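Local coordinates for protein phospholipase A1 (Streptomyces albidoflavus, PDB 4HYQ) that hydrolyses the sn-1 ester bond of glycerophospholipids, releasing a fatty acid and a 2-acyl lysophospholipid, at residues D122-Y125 and S126-A130. Residues are numbered along the deposited sequence; the frame is centred on the assembly and turned at random.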
# COMPACT_ATOMS: atom_id res chain seq x y z
N ASP A 122 7.44 -9.98 9.65
CA ASP A 122 7.81 -11.40 9.65
C ASP A 122 6.65 -12.25 10.16
O ASP A 122 6.37 -13.32 9.61
CB ASP A 122 9.03 -11.66 10.55
CG ASP A 122 10.35 -11.45 9.82
OD1 ASP A 122 10.40 -11.64 8.59
OD2 ASP A 122 11.34 -11.10 10.50
N SER A 123 5.98 -11.77 11.21
CA SER A 123 4.84 -12.48 11.78
C SER A 123 3.72 -12.65 10.74
O SER A 123 3.14 -13.73 10.60
CB SER A 123 4.34 -11.72 13.01
OG SER A 123 3.19 -12.33 13.56
N VAL A 124 3.40 -11.58 10.02
CA VAL A 124 2.35 -11.67 9.01
C VAL A 124 2.79 -12.57 7.86
O VAL A 124 2.04 -13.46 7.43
CB VAL A 124 1.99 -10.27 8.43
CG1 VAL A 124 1.00 -10.41 7.28
CG2 VAL A 124 1.38 -9.41 9.52
N TYR A 125 4.01 -12.35 7.36
CA TYR A 125 4.50 -13.12 6.22
C TYR A 125 4.58 -14.62 6.55
O TYR A 125 4.23 -15.46 5.73
CB TYR A 125 5.88 -12.61 5.77
CG TYR A 125 5.92 -11.21 5.16
CD1 TYR A 125 4.83 -10.33 5.27
CD2 TYR A 125 7.08 -10.74 4.54
CE1 TYR A 125 4.91 -9.00 4.76
CE2 TYR A 125 7.17 -9.43 4.04
CZ TYR A 125 6.09 -8.57 4.16
OH TYR A 125 6.24 -7.27 3.73
N SER A 126 5.04 -14.95 7.75
CA SER A 126 5.14 -16.35 8.12
C SER A 126 3.78 -17.03 8.24
O SER A 126 3.62 -18.18 7.83
CB SER A 126 5.90 -16.50 9.43
OG SER A 126 7.28 -16.24 9.21
N GLN A 127 2.80 -16.32 8.80
CA GLN A 127 1.46 -16.90 8.95
C GLN A 127 0.76 -17.06 7.60
O GLN A 127 -0.02 -17.98 7.42
CB GLN A 127 0.60 -16.05 9.89
CG GLN A 127 1.02 -16.11 11.35
CD GLN A 127 0.98 -17.53 11.91
OE1 GLN A 127 0.02 -18.29 11.70
NE2 GLN A 127 2.03 -17.90 12.64
N VAL A 128 1.02 -16.15 6.67
CA VAL A 128 0.41 -16.26 5.35
C VAL A 128 0.90 -17.57 4.71
O VAL A 128 0.11 -18.34 4.17
CB VAL A 128 0.82 -15.07 4.44
CG1 VAL A 128 0.51 -15.39 2.99
CG2 VAL A 128 0.06 -13.81 4.88
N ARG A 129 2.21 -17.80 4.78
CA ARG A 129 2.81 -19.01 4.21
C ARG A 129 2.30 -20.27 4.91
O ARG A 129 2.08 -21.31 4.27
CB ARG A 129 4.34 -18.95 4.32
CG ARG A 129 5.05 -20.23 3.86
CD ARG A 129 4.62 -20.56 2.44
NE ARG A 129 5.22 -19.69 1.43
CZ ARG A 129 4.60 -19.29 0.33
NH1 ARG A 129 3.35 -19.66 0.09
NH2 ARG A 129 5.26 -18.57 -0.58
N ALA A 130 2.10 -20.19 6.22
CA ALA A 130 1.62 -21.36 6.95
C ALA A 130 0.23 -21.78 6.50
O ALA A 130 -0.07 -22.97 6.40
CB ALA A 130 1.62 -21.07 8.44
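The flat carbonyl group of Asp122 receives Ser126 on both faces: the backbone N of Ser126 lies on one side of its plane and the hydroxyl on the other. Ser126 N reaches Asp122 O at 2.8 Å, whereas Ser126 OG gives the same oxygen a longer bond of 3.1 Å, tilted 34° from the plane. Serine suits this partly exposed place because chi1 of -72° sets OG beside its own backbone N, from where it donates to the carbonyl one turn back. The Tyr125 ring leaves the helix on the buried side, where His182 meets it edge-to-face and Tyr184 at an inclined angle. Its carbonyl, meanwhile, takes the backbone N-H of Arg129, with Tyr125 O and Arg129 N 3.2 Å apart, and also a bond from the Tyr184 hydroxyl. Val124, packed on Thr58 and Val61 of helix 58-65, has CG1 4.3 Å from Val128 CG2 one turn on; Val128 also touches Tyr184. Their compact branches suit these buried positions, while Gln127 CG, anti to the carbonyl carbon, lies 3.3 Å from Ser123 O, and a bend at chi2 turns the amide outward. Asp122 OD1 takes a salt bridge from Arg178 NH1 and a hydrogen bond with His182 NE2, which would probably favour the charged carboxylate. Helix 117-131 thus joins apolar packing to polar links with helix 158-181 and the loop after it, and Asp122 O, accepting two hydrogen bonds from Ser126, restrains the rotation of its hydroxyl.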